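Local coordinates for transcriptional regulator, SorC family (PDB 2O0M), which probably regulates transcription by binding DNA, with a domain thought to bind a carbohydrate effector, at residues F105-C110 and A318-A323; S125-V130 and V304-G309; R245-A250 and M262-N267; A251-S256 and G274-E279; T311-I316 and A336-K341. All coordinates share one frame; numbering follows the deposited sequence.

Along the chain, contact 1 opens first, at the end of helix 96-105, and closes only at helix 313-320; the loop it spans contains contacts 2, 3 and 4 whole. Contact 2 starts on helix 122-138 and closes at strand 302-306, enclosing contacts 3 and 4. These two cross, since A251-S256 follows R245-A250 before M262-N267 and G274-E279 are reached; with centres 5 Å apart they bind helix 246-252 to helix 257-265 and strand 275-277. Contact 5 crosses contact 1 and joins helix 313-320 to the last helix, 333-339. A phosphate ion is held by both contact 4 and contact 5.

Contact 1: F105-C110 and A318-A323; sequences FGIQRC and AYMKNA
The CB of Met320, a selenomethionine, lies over one face of the Phe105 ring, 3.9 Å from the ring centroid, in a CH-pi contact displaced toward the rim. Met320 CB comes closest to Phe105 CD2, at 3.6 Å, with CE2 almost as near. The two side chains run at about a right angle, so the aromatic face meets the root of the selenomethionine and the far end of that chain is left for another partner. That partner is Ile107. The Met320 chain folds back at chi2 and chi3 (-66° and -53°), which carries its methyl CE to 3.7 Å from Ile107 CG2 and also close to CD1, between the two arms of the isoleucine. One side chain thus covers the last residue of helix 96-105 and Ile107 in the turn after it, where Gly106 leaves the helix with positive phi. Beyond these apolar contacts, a water sits between the backbones, 2.8 Å from Phe105 O and 3.2 Å from Lys321 O, though it has more acceptors in reach than protons to give. Phe105 O also accepts a hydrogen bond from Lys325 NZ. The contact sets the end of helix 96-105 and the loop leading into strand 109-113 against the C-terminal part of helix 313-320; Ile107 also rests on Leu329 of strand 328-332, the parallel neighbour of strand 109-113.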
# COMPACT_ATOMS: atom_id res chain seq x y z
N PHE A 105 -15.76 6.77 -7.29
CA PHE A 105 -15.12 5.45 -7.34
C PHE A 105 -16.02 4.31 -6.91
O PHE A 105 -15.70 3.14 -7.14
CB PHE A 105 -13.84 5.45 -6.49
CG PHE A 105 -12.76 6.33 -7.05
CD1 PHE A 105 -12.27 7.40 -6.32
CD2 PHE A 105 -12.25 6.08 -8.31
CE1 PHE A 105 -11.28 8.21 -6.84
CE2 PHE A 105 -11.26 6.90 -8.84
CZ PHE A 105 -10.78 7.96 -8.10
N GLY A 106 -17.15 4.63 -6.28
CA GLY A 106 -18.03 3.61 -5.74
C GLY A 106 -17.46 2.88 -4.53
O GLY A 106 -17.72 1.69 -4.37
N ILE A 107 -16.72 3.59 -3.67
CA ILE A 107 -16.07 2.99 -2.50
C ILE A 107 -16.73 3.40 -1.17
O ILE A 107 -17.66 4.19 -1.18
CB ILE A 107 -14.55 3.33 -2.47
CG1 ILE A 107 -14.34 4.85 -2.48
CG2 ILE A 107 -13.86 2.70 -3.67
CD1 ILE A 107 -12.92 5.28 -2.14
N GLN A 108 -16.23 2.86 -0.05
CA GLN A 108 -16.85 3.06 1.27
C GLN A 108 -16.67 4.48 1.79
O GLN A 108 -17.60 5.11 2.29
CB GLN A 108 -16.26 2.07 2.32
CG GLN A 108 -16.52 2.48 3.79
CD GLN A 108 -16.51 1.34 4.80
OE1 GLN A 108 -16.27 0.18 4.49
NE2 GLN A 108 -16.79 1.69 6.05
N ARG A 109 -15.46 4.96 1.69
CA ARG A 109 -15.11 6.17 2.38
C ARG A 109 -13.90 6.78 1.73
O ARG A 109 -12.98 6.09 1.35
CB ARG A 109 -14.83 5.84 3.84
CG ARG A 109 -14.63 7.02 4.75
CD ARG A 109 -15.90 7.81 4.92
NE ARG A 109 -15.58 9.23 4.85
CZ ARG A 109 -15.05 9.93 5.86
NH1 ARG A 109 -14.79 9.35 7.03
NH2 ARG A 109 -14.78 11.21 5.69
N CYS A 110 -13.92 8.10 1.62
CA CYS A 110 -12.75 8.84 1.20
C CYS A 110 -12.54 9.94 2.23
O CYS A 110 -13.49 10.63 2.60
CB CYS A 110 -12.93 9.42 -0.20
SG CYS A 110 -11.50 10.38 -0.74
N ALA A 318 -6.59 5.13 -12.14
CA ALA A 318 -6.37 3.88 -12.85
C ALA A 318 -6.44 2.68 -11.90
O ALA A 318 -7.01 1.64 -12.24
CB ALA A 318 -5.04 3.91 -13.57
N TYR A 319 -5.84 2.82 -10.72
CA TYR A 319 -5.87 1.72 -9.76
C TYR A 319 -7.27 1.60 -9.15
O TYR A 319 -7.79 0.49 -8.99
CB TYR A 319 -4.85 1.88 -8.62
CG TYR A 319 -5.15 0.87 -7.54
CD1 TYR A 319 -4.81 -0.48 -7.71
CD2 TYR A 319 -5.87 1.22 -6.41
CE1 TYR A 319 -5.14 -1.44 -6.75
CE2 TYR A 319 -6.21 0.28 -5.45
CZ TYR A 319 -5.85 -1.05 -5.62
OH TYR A 319 -6.20 -1.98 -4.66
N MSE A 320 -7.87 2.72 -8.77
CA MSE A 320 -9.09 2.66 -7.97
C MSE A 320 -10.27 2.06 -8.74
O MSE A 320 -11.25 1.62 -8.12
CB MSE A 320 -9.42 4.05 -7.38
CG MSE A 320 -8.43 4.51 -6.32
SE MSE A 320 -8.44 3.45 -4.69
CE MSE A 320 -10.32 3.57 -4.35
N LYS A 321 -10.17 2.02 -10.07
CA LYS A 321 -11.23 1.48 -10.94
C LYS A 321 -11.69 0.10 -10.51
O LYS A 321 -12.90 -0.18 -10.47
CB LYS A 321 -10.77 1.42 -12.40
CG LYS A 321 -11.03 2.69 -13.15
CD LYS A 321 -10.68 2.57 -14.61
CE LYS A 321 -11.25 3.72 -15.40
NZ LYS A 321 -10.78 3.73 -16.81
N ASN A 322 -10.71 -0.75 -10.19
CA ASN A 322 -10.96 -2.13 -9.78
C ASN A 322 -10.60 -2.45 -8.31
O ASN A 322 -10.52 -3.61 -7.94
CB ASN A 322 -10.22 -3.10 -10.72
CG ASN A 322 -8.70 -3.21 -10.42
OD1 ASN A 322 -8.12 -2.48 -9.59
ND2 ASN A 322 -8.05 -4.15 -11.12
N ALA A 323 -10.37 -1.42 -7.49
CA ALA A 323 -10.11 -1.60 -6.06
C ALA A 323 -11.34 -2.21 -5.37
O ALA A 323 -12.46 -1.99 -5.83
CB ALA A 323 -9.76 -0.29 -5.40
O HOH W 1 -14.24 2.61 -9.48

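Contact 2: S125-V130 and V304-G309; sequences SDFGDV and VAIAGG
The Phe127 ring has Gly308 at its edge, where CA of the glycine lies near the ring plane and 4.1 Å from Phe127 CZ. Ile306 reaches the same ring obliquely, neither squarely over a face nor along the rim. It does so through a single branch: the methyl CG2 stands 3.6 Å from Phe127 CD2, with CG, CE2 and even CB of the phenylalanine also near. This methyl is anti to the isoleucine's own backbone N, with CG1 anti to the carbonyl carbon (chi1 -54°), and the phenylalanine and isoleucine side chains pass each other pointing opposite ways. The contact is apolar and buried. Because Gly308 has no side chain, the tip of the ring can come close to the backbone just after the strand. Phe127 also touches Val113, Ile330 and Val157, so the ring is shared among strands 109-113 and 328-332 and helix 152-159. Helix 122-138 therefore packs on the parallel strands 109-113, 328-332 and 302-306, with Phe127 reaching into their surface. A helix packed on the parallel part of a mixed sheet, with a glycine-rich turn following one strand, is consistent with a Rossmann-like fold, to which the putative sugar-binding domain is related.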
# COMPACT_ATOMS: atom_id res chain seq x y z
N SER A 125 2.48 13.74 7.12
CA SER A 125 2.35 13.58 8.57
C SER A 125 0.88 13.47 8.96
O SER A 125 0.49 12.62 9.76
CB SER A 125 3.04 14.75 9.31
OG SER A 125 2.64 14.81 10.67
N ASP A 126 0.06 14.35 8.38
CA ASP A 126 -1.39 14.30 8.56
C ASP A 126 -1.97 12.96 8.10
O ASP A 126 -2.90 12.45 8.73
CB ASP A 126 -2.07 15.44 7.81
CG ASP A 126 -1.77 16.80 8.41
OD1 ASP A 126 -1.41 16.89 9.60
OD2 ASP A 126 -1.91 17.79 7.68
N PHE A 127 -1.44 12.40 7.02
CA PHE A 127 -1.89 11.05 6.60
C PHE A 127 -1.66 10.02 7.72
O PHE A 127 -2.45 9.10 7.89
CB PHE A 127 -1.19 10.55 5.33
CG PHE A 127 -1.62 11.22 4.03
CD1 PHE A 127 -2.77 11.99 3.92
CD2 PHE A 127 -0.84 11.03 2.90
CE1 PHE A 127 -3.12 12.57 2.71
CE2 PHE A 127 -1.19 11.61 1.69
CZ PHE A 127 -2.34 12.38 1.60
N GLY A 128 -0.56 10.17 8.45
CA GLY A 128 -0.27 9.32 9.61
C GLY A 128 -1.33 9.43 10.68
O GLY A 128 -1.81 8.44 11.20
N ASP A 129 -1.69 10.66 11.03
CA ASP A 129 -2.77 10.91 11.99
C ASP A 129 -4.07 10.26 11.53
O ASP A 129 -4.77 9.60 12.31
CB ASP A 129 -3.01 12.42 12.17
CG ASP A 129 -2.01 13.07 13.11
OD1 ASP A 129 -1.19 12.36 13.74
OD2 ASP A 129 -2.05 14.31 13.22
N VAL A 130 -4.40 10.45 10.25
CA VAL A 130 -5.66 9.97 9.70
C VAL A 130 -5.65 8.45 9.68
O VAL A 130 -6.65 7.81 10.05
CB VAL A 130 -5.92 10.54 8.28
CG1 VAL A 130 -7.17 9.92 7.66
CG2 VAL A 130 -6.07 12.07 8.33
N VAL A 304 -7.07 -0.03 3.11
CA VAL A 304 -6.86 1.40 3.13
C VAL A 304 -5.79 1.75 2.12
O VAL A 304 -4.65 1.28 2.24
CB VAL A 304 -6.44 1.90 4.53
CG1 VAL A 304 -6.35 3.42 4.55
CG2 VAL A 304 -7.43 1.43 5.59
N ALA A 305 -6.17 2.56 1.13
CA ALA A 305 -5.25 3.13 0.15
C ALA A 305 -4.92 4.56 0.58
O ALA A 305 -5.81 5.35 0.93
CB ALA A 305 -5.86 3.14 -1.21
N ILE A 306 -3.64 4.92 0.53
CA ILE A 306 -3.19 6.26 0.92
C ILE A 306 -2.38 6.82 -0.23
O ILE A 306 -1.30 6.33 -0.52
CB ILE A 306 -2.30 6.22 2.18
CG1 ILE A 306 -3.01 5.48 3.31
CG2 ILE A 306 -1.95 7.64 2.61
CD1 ILE A 306 -2.18 5.39 4.61
N ALA A 307 -2.88 7.88 -0.86
CA ALA A 307 -2.21 8.45 -2.02
C ALA A 307 -2.71 9.86 -2.24
O ALA A 307 -3.92 10.10 -2.26
CB ALA A 307 -2.42 7.61 -3.26
N GLY A 308 -1.76 10.77 -2.39
CA GLY A 308 -2.10 12.18 -2.53
C GLY A 308 -1.24 12.88 -3.55
O GLY A 308 -0.29 12.29 -4.10
N GLY A 309 -1.57 14.14 -3.78
CA GLY A 309 -0.85 15.01 -4.71
C GLY A 309 -1.55 15.05 -6.06
O GLY A 309 -2.04 14.04 -6.54

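Contact 3: R245-A250 and M262-N267; sequences RALHMA and MLKQKN
Leu247 meets both Leu263 and Lys264, using a different methyl for each. All the contacts across the pair are apolar. Among the purely aliphatic residues, CD2 of Leu247 lies 3.8 Å from Leu263 CB, and the two leucine side chains lie alongside each other, pointing opposite ways. The opposite end of Leu263 takes a second partner one helical turn along: its CD1 is 3.7 Å from Ala250 CB. Leu263 therefore spans two positions, Leu247 and Ala250, on one side of helix 246-252.

The second kind of contact involves the aliphatic part of a charged residue. Lys264 CG lies 3.8 Å from Leu247 CD1, while the chain bends further out at chi3 and chi4 (-107° and -74°). This methylene contact borders the more exposed side of the interface, whereas Leu263 and Ala250 are buried.

Helix 257-265 ends here in a Schellman motif: Asn267, with positive phi, is its C-prime residue, its N bonded to Lys264 O at 3.1 Å, and Ala268 N bonds to Leu263 O. Strand 275-277 packs against the paired helices through Phe276, which touches both Ala246 and Leu263. Tyr285 of strand 283-286 packs on Leu263 as well, and Met260 on Leu247 and Ala250.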
# COMPACT_ATOMS: atom_id res chain seq x y z
N ARG A 245 3.00 5.83 -9.26
CA ARG A 245 3.04 6.25 -10.65
C ARG A 245 3.93 5.22 -11.36
O ARG A 245 5.10 5.03 -11.00
CB ARG A 245 3.56 7.69 -10.74
CG ARG A 245 2.62 8.69 -10.05
CD ARG A 245 3.16 10.11 -9.91
NE ARG A 245 3.36 10.71 -11.22
CZ ARG A 245 4.54 10.87 -11.82
NH1 ARG A 245 5.66 10.47 -11.23
NH2 ARG A 245 4.60 11.41 -13.02
N ALA A 246 3.36 4.52 -12.34
CA ALA A 246 3.92 3.25 -12.85
C ALA A 246 5.38 3.33 -13.32
O ALA A 246 6.21 2.55 -12.86
CB ALA A 246 3.06 2.71 -13.96
N LEU A 247 5.68 4.22 -14.25
CA LEU A 247 7.04 4.27 -14.79
C LEU A 247 8.06 4.72 -13.76
O LEU A 247 9.18 4.21 -13.72
CB LEU A 247 7.10 5.12 -16.07
CG LEU A 247 6.22 4.57 -17.20
CD1 LEU A 247 6.48 5.34 -18.48
CD2 LEU A 247 6.47 3.08 -17.46
N HIS A 248 7.66 5.66 -12.90
CA HIS A 248 8.49 6.09 -11.78
C HIS A 248 8.82 4.92 -10.86
O HIS A 248 9.97 4.76 -10.44
CB HIS A 248 7.78 7.21 -11.01
CG HIS A 248 8.68 7.99 -10.10
ND1 HIS A 248 8.75 7.76 -8.74
CD2 HIS A 248 9.54 9.01 -10.35
CE1 HIS A 248 9.62 8.59 -8.20
NE2 HIS A 248 10.11 9.36 -9.15
N MSE A 249 7.82 4.08 -10.56
CA MSE A 249 8.03 2.88 -9.74
C MSE A 249 9.00 1.93 -10.41
O MSE A 249 9.90 1.41 -9.76
CB MSE A 249 6.72 2.10 -9.48
CG MSE A 249 5.72 2.75 -8.57
SE MSE A 249 6.36 3.12 -6.77
CE MSE A 249 7.61 1.98 -6.63
N ALA A 250 8.82 1.70 -11.70
CA ALA A 250 9.67 0.77 -12.43
C ALA A 250 11.14 1.20 -12.41
O ALA A 250 12.03 0.37 -12.24
CB ALA A 250 9.17 0.61 -13.87
N MSE A 262 8.61 -2.60 -21.95
CA MSE A 262 7.29 -3.25 -22.03
C MSE A 262 6.23 -2.37 -21.32
O MSE A 262 5.14 -2.15 -21.84
CB MSE A 262 7.37 -4.69 -21.46
CG MSE A 262 6.20 -5.65 -21.81
SE MSE A 262 6.47 -7.64 -21.44
CE MSE A 262 7.86 -7.57 -20.11
N LEU A 263 6.55 -1.84 -20.14
CA LEU A 263 5.59 -1.01 -19.40
C LEU A 263 5.23 0.28 -20.13
O LEU A 263 4.08 0.71 -20.11
CB LEU A 263 6.13 -0.69 -18.01
CG LEU A 263 6.08 -1.85 -17.02
CD1 LEU A 263 6.84 -1.49 -15.77
CD2 LEU A 263 4.66 -2.27 -16.67
N LYS A 264 6.22 0.90 -20.77
CA LYS A 264 5.99 2.08 -21.59
C LYS A 264 5.03 1.81 -22.74
O LYS A 264 4.10 2.58 -22.99
CB LYS A 264 7.31 2.55 -22.19
CG LYS A 264 8.07 3.48 -21.33
CD LYS A 264 9.48 3.56 -21.82
CE LYS A 264 10.38 2.84 -20.91
NZ LYS A 264 10.55 3.63 -19.69
N GLN A 265 5.27 0.72 -23.45
CA GLN A 265 4.46 0.44 -24.63
C GLN A 265 3.07 -0.08 -24.29
O GLN A 265 2.16 0.07 -25.10
CB GLN A 265 5.20 -0.45 -25.64
CG GLN A 265 5.54 -1.84 -25.19
CD GLN A 265 6.78 -2.39 -25.91
OE1 GLN A 265 7.33 -1.77 -26.83
NE2 GLN A 265 7.22 -3.56 -25.50
N LYS A 266 2.90 -0.66 -23.10
CA LYS A 266 1.56 -1.04 -22.62
C LYS A 266 0.86 0.11 -21.87
O LYS A 266 -0.22 -0.07 -21.31
CB LYS A 266 1.59 -2.31 -21.76
CG LYS A 266 2.26 -3.50 -22.45
CD LYS A 266 1.60 -4.82 -22.13
CE LYS A 266 2.56 -6.00 -22.32
NZ LYS A 266 1.84 -7.24 -22.75
N ASN A 267 1.47 1.29 -21.90
CA ASN A 267 0.89 2.52 -21.35
C ASN A 267 0.47 2.36 -19.89
O ASN A 267 -0.63 2.74 -19.49
CB ASN A 267 -0.27 2.99 -22.21
CG ASN A 267 0.16 3.32 -23.63
OD1 ASN A 267 -0.37 2.77 -24.59
ND2 ASN A 267 1.15 4.20 -23.76

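Contact 4: A251-S256 and G274-E279; sequences ARRKMS and GYFFDE. With PO4 (phosphate ion), chain B.
The backbones stay well apart, Arg253 and Gly274 being nearest at 10.5 Å between CA atoms, and long side chains from the turn after helix 246-252 bridge to strand 275-277. That turn is a Schellman motif with Lys254 in positive phi, and the link across is a Met-aromatic contact. Met255, a selenomethionine, sets SE 3.6 Å from Phe276 CZ; the line from SE to the ring centroid is 55° off the ring normal. Its chain is extended until chi3 (76°), where it bends to bring CE toward Phe276 CE2. Arg253 is extended beyond CG and passes Gly274 CA at 4.4 Å from NH1, but its charge is met by salt bridges to Glu271 and Glu182. Arg252 faces a different way, toward a phosphate probably taken from the crystallisation liquor, which lies at the edge of the guanidinium and in its plane. Two N-H groups hold it side by side: Arg252 NH2 reaches phosphate O3 at 3.0 Å, and Arg252 NH1 points almost straight at phosphate O4, 2.8 Å away.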
# COMPACT_ATOMS: atom_id res chain seq x y z
N ALA A 251 11.38 2.50 -12.57
CA ALA A 251 12.74 3.02 -12.52
C ALA A 251 13.32 2.96 -11.10
O ALA A 251 14.47 2.54 -10.91
CB ALA A 251 12.76 4.45 -13.02
N ARG A 252 12.53 3.39 -10.12
CA ARG A 252 13.03 3.42 -8.74
C ARG A 252 13.41 2.03 -8.25
O ARG A 252 14.43 1.85 -7.54
CB ARG A 252 12.01 4.03 -7.79
CG ARG A 252 12.58 4.28 -6.42
CD ARG A 252 11.64 5.10 -5.58
NE ARG A 252 10.53 4.30 -5.07
CZ ARG A 252 9.40 4.80 -4.59
NH1 ARG A 252 9.19 6.13 -4.57
NH2 ARG A 252 8.47 3.98 -4.14
N ARG A 253 12.58 1.05 -8.60
CA ARG A 253 12.77 -0.35 -8.22
C ARG A 253 13.78 -1.10 -9.08
O ARG A 253 13.98 -2.30 -8.92
CB ARG A 253 11.42 -1.08 -8.26
CG ARG A 253 10.44 -0.59 -7.18
CD ARG A 253 9.08 -1.20 -7.42
NE ARG A 253 8.07 -0.82 -6.41
CZ ARG A 253 6.82 -1.27 -6.45
NH1 ARG A 253 6.45 -2.09 -7.43
NH2 ARG A 253 5.95 -0.90 -5.51
N LYS A 254 14.41 -0.38 -10.01
CA LYS A 254 15.45 -0.94 -10.87
C LYS A 254 14.98 -2.20 -11.61
O LYS A 254 15.66 -3.24 -11.65
CB LYS A 254 16.73 -1.21 -10.05
CG LYS A 254 17.23 0.03 -9.33
CD LYS A 254 18.58 -0.17 -8.67
CE LYS A 254 19.00 1.07 -7.89
NZ LYS A 254 19.05 2.31 -8.73
N MSE A 255 13.80 -2.08 -12.21
CA MSE A 255 13.26 -3.15 -13.03
C MSE A 255 14.15 -3.31 -14.27
O MSE A 255 14.89 -2.40 -14.63
CB MSE A 255 11.80 -2.86 -13.41
CG MSE A 255 10.88 -2.84 -12.21
SE MSE A 255 9.00 -2.73 -12.67
CE MSE A 255 8.84 -4.49 -13.18
N SER A 256 14.10 -4.49 -14.88
CA SER A 256 14.94 -4.79 -16.03
C SER A 256 14.62 -3.87 -17.22
O SER A 256 13.52 -3.35 -17.33
CB SER A 256 14.76 -6.24 -16.47
OG SER A 256 13.53 -6.40 -17.15
N GLY A 274 2.77 -4.64 -6.83
CA GLY A 274 3.52 -5.30 -7.89
C GLY A 274 2.70 -5.64 -9.12
O GLY A 274 3.13 -6.47 -9.95
N TYR A 275 1.53 -5.02 -9.22
CA TYR A 275 0.71 -5.04 -10.44
C TYR A 275 0.74 -3.68 -11.08
O TYR A 275 0.74 -2.66 -10.38
CB TYR A 275 -0.75 -5.41 -10.13
CG TYR A 275 -0.91 -6.75 -9.44
CD1 TYR A 275 -1.19 -7.90 -10.15
CD2 TYR A 275 -0.78 -6.85 -8.06
CE1 TYR A 275 -1.34 -9.12 -9.51
CE2 TYR A 275 -0.91 -8.06 -7.41
CZ TYR A 275 -1.20 -9.20 -8.13
OH TYR A 275 -1.35 -10.39 -7.45
N PHE A 276 0.75 -3.65 -12.41
CA PHE A 276 0.73 -2.39 -13.16
C PHE A 276 -0.55 -2.26 -13.96
O PHE A 276 -0.98 -3.21 -14.59
CB PHE A 276 1.95 -2.31 -14.08
CG PHE A 276 3.24 -2.19 -13.33
CD1 PHE A 276 3.79 -0.95 -13.09
CD2 PHE A 276 3.85 -3.32 -12.79
CE1 PHE A 276 4.95 -0.82 -12.36
CE2 PHE A 276 5.01 -3.20 -12.04
CZ PHE A 276 5.56 -1.95 -11.83
N PHE A 277 -1.16 -1.07 -13.91
CA PHE A 277 -2.49 -0.83 -14.48
C PHE A 277 -2.46 0.27 -15.53
O PHE A 277 -1.84 1.31 -15.33
CB PHE A 277 -3.47 -0.42 -13.38
CG PHE A 277 -3.53 -1.38 -12.22
CD1 PHE A 277 -4.53 -2.35 -12.14
CD2 PHE A 277 -2.59 -1.31 -11.19
CE1 PHE A 277 -4.59 -3.22 -11.07
CE2 PHE A 277 -2.64 -2.19 -10.13
CZ PHE A 277 -3.64 -3.16 -10.07
N ASP A 278 -3.15 0.06 -16.65
CA ASP A 278 -3.32 1.14 -17.62
C ASP A 278 -4.52 2.00 -17.22
O ASP A 278 -5.16 1.74 -16.20
CB ASP A 278 -3.41 0.61 -19.07
CG ASP A 278 -4.66 -0.22 -19.33
OD1 ASP A 278 -5.63 -0.15 -18.56
OD2 ASP A 278 -4.66 -0.96 -20.34
N GLU A 279 -4.81 3.05 -17.99
CA GLU A 279 -5.84 4.02 -17.59
C GLU A 279 -7.25 3.41 -17.56
O GLU A 279 -8.13 3.89 -16.85
CB GLU A 279 -5.80 5.28 -18.47
CG GLU A 279 -6.45 5.18 -19.82
CD GLU A 279 -6.50 6.52 -20.54
OE1 GLU A 279 -6.83 6.53 -21.75
OE2 GLU A 279 -6.20 7.57 -19.91
P PO4 B . 5.39 6.39 -3.51
O1 PO4 B . 4.64 6.85 -4.71
O2 PO4 B . 4.70 6.73 -2.24
O3 PO4 B . 5.69 4.93 -3.64
O4 PO4 B . 6.74 7.03 -3.52

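Contact 5: T311-I316 and A336-K341; sequences TKAKAI and ANEILK. With PO4 (phosphate ion), chain B.
Glu338 OE2 is gripped by two groups: Lys341 NZ, in a salt bridge of 3.1 Å, and a water that donates to it at 2.7 Å. The water in turn accepts from Lys314 NZ at 3.0 Å, and so links the carboxylate to helix 313-320. The arrangement is a helix-helix contact between helix 313-320 and the last helix, 333-339, in the putative sugar-binding domain, an alpha/beta fold. Lys341 approaches OE2 from the syn side but 33° out of the carboxylate plane. With Lys314 and Lys341 both nearby, the carboxylate is probably stabilised in its charged form. The Glu338 chain, bent at chi2 (68°), lays its CG 3.4 Å from Ala313 CB, so one side chain provides both the polar link and part of the apolar contact.

Ala313 CB also touches Ile339 CG1, at 3.8 Å, and the small methyl lets the backbones come within 5.6 Å between the CA atoms of Ala313 and Ile339. Further along, Ile339 CD1 meets Ile316 CG2 at 3.8 Å, the two side chains set roughly perpendicular. Met101 of helix 96-105 packs on Ile339 as well.

Lys312 stretches away from this interface to the phosphate that Arg252 and Thr153 also bind. Its chain is extended beyond CG, and Lys312 NZ, which also bonds to Ile243 O, ends 2.7 Å from phosphate O1.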
# COMPACT_ATOMS: atom_id res chain seq x y z
N THR A 311 -0.07 15.14 -8.67
CA THR A 311 0.77 14.30 -9.54
C THR A 311 0.29 12.85 -9.60
O THR A 311 0.62 12.13 -10.54
CB THR A 311 2.25 14.30 -9.08
OG1 THR A 311 2.35 13.80 -7.74
CG2 THR A 311 2.86 15.70 -9.18
N LYS A 312 -0.49 12.44 -8.60
CA LYS A 312 -0.97 11.05 -8.51
C LYS A 312 -2.42 10.86 -8.98
O LYS A 312 -2.93 9.74 -8.96
CB LYS A 312 -0.81 10.53 -7.07
CG LYS A 312 0.61 10.07 -6.76
CD LYS A 312 0.65 9.11 -5.57
CE LYS A 312 2.07 8.69 -5.24
NZ LYS A 312 2.10 7.65 -4.19
N ALA A 313 -3.06 11.93 -9.44
CA ALA A 313 -4.46 11.84 -9.84
C ALA A 313 -4.70 10.74 -10.89
O ALA A 313 -5.64 9.97 -10.78
CB ALA A 313 -4.95 13.18 -10.37
N LYS A 314 -3.85 10.68 -11.90
CA LYS A 314 -4.01 9.68 -12.96
C LYS A 314 -3.81 8.26 -12.42
O LYS A 314 -4.59 7.36 -12.73
CB LYS A 314 -3.03 9.95 -14.10
CG LYS A 314 -3.37 11.19 -14.91
CD LYS A 314 -2.26 11.51 -15.89
CE LYS A 314 -2.75 12.37 -17.05
NZ LYS A 314 -3.54 13.56 -16.62
N ALA A 315 -2.78 8.08 -11.60
CA ALA A 315 -2.49 6.75 -11.04
C ALA A 315 -3.62 6.30 -10.12
O ALA A 315 -4.03 5.14 -10.14
CB ALA A 315 -1.18 6.78 -10.28
N ILE A 316 -4.11 7.22 -9.30
CA ILE A 316 -5.23 6.93 -8.39
C ILE A 316 -6.46 6.48 -9.18
O ILE A 316 -7.07 5.45 -8.88
CB ILE A 316 -5.57 8.15 -7.51
CG1 ILE A 316 -4.44 8.40 -6.50
CG2 ILE A 316 -6.88 7.94 -6.76
CD1 ILE A 316 -4.48 9.80 -5.87
N ALA A 336 -7.81 15.19 -5.11
CA ALA A 336 -9.25 15.19 -5.28
C ALA A 336 -9.71 16.26 -6.27
O ALA A 336 -10.49 15.96 -7.17
CB ALA A 336 -9.94 15.39 -3.93
N ASN A 337 -9.25 17.50 -6.10
CA ASN A 337 -9.62 18.57 -7.04
C ASN A 337 -9.28 18.20 -8.48
O ASN A 337 -10.05 18.46 -9.40
CB ASN A 337 -8.94 19.90 -6.67
CG ASN A 337 -9.51 20.54 -5.42
OD1 ASN A 337 -10.65 20.28 -5.02
ND2 ASN A 337 -8.72 21.40 -4.79
N GLU A 338 -8.12 17.57 -8.69
CA GLU A 338 -7.70 17.18 -10.03
C GLU A 338 -8.57 16.07 -10.60
O GLU A 338 -9.02 16.13 -11.75
CB GLU A 338 -6.23 16.75 -10.02
CG GLU A 338 -5.70 16.29 -11.37
CD GLU A 338 -5.60 17.39 -12.41
OE1 GLU A 338 -5.79 18.60 -12.09
OE2 GLU A 338 -5.31 17.05 -13.57
N ILE A 339 -8.83 15.06 -9.79
CA ILE A 339 -9.67 13.94 -10.22
C ILE A 339 -11.09 14.40 -10.57
O ILE A 339 -11.67 13.91 -11.53
CB ILE A 339 -9.71 12.85 -9.12
CG1 ILE A 339 -8.33 12.17 -9.01
CG2 ILE A 339 -10.79 11.81 -9.42
CD1 ILE A 339 -8.10 11.37 -7.72
N LEU A 340 -11.63 15.34 -9.79
CA LEU A 340 -13.03 15.77 -9.92
C LEU A 340 -13.27 16.97 -10.84
O LEU A 340 -14.40 17.45 -10.93
CB LEU A 340 -13.60 16.11 -8.54
CG LEU A 340 -13.68 14.96 -7.53
CD1 LEU A 340 -14.12 15.51 -6.19
CD2 LEU A 340 -14.64 13.88 -7.99
N LYS A 341 -12.23 17.46 -11.50
CA LYS A 341 -12.40 18.63 -12.36
C LYS A 341 -13.22 18.28 -13.62
O LYS A 341 -13.34 17.11 -13.99
CB LYS A 341 -11.05 19.21 -12.76
CG LYS A 341 -10.33 18.45 -13.85
CD LYS A 341 -8.89 18.89 -13.91
CE LYS A 341 -8.20 18.39 -15.15
NZ LYS A 341 -6.89 19.09 -15.31
P PO4 B . 5.39 6.39 -3.51
O1 PO4 B . 4.64 6.85 -4.71
O2 PO4 B . 4.70 6.73 -2.24
O3 PO4 B . 5.69 4.93 -3.64
O4 PO4 B . 6.74 7.03 -3.52
O HOH W 2 -4.32 14.56 -13.86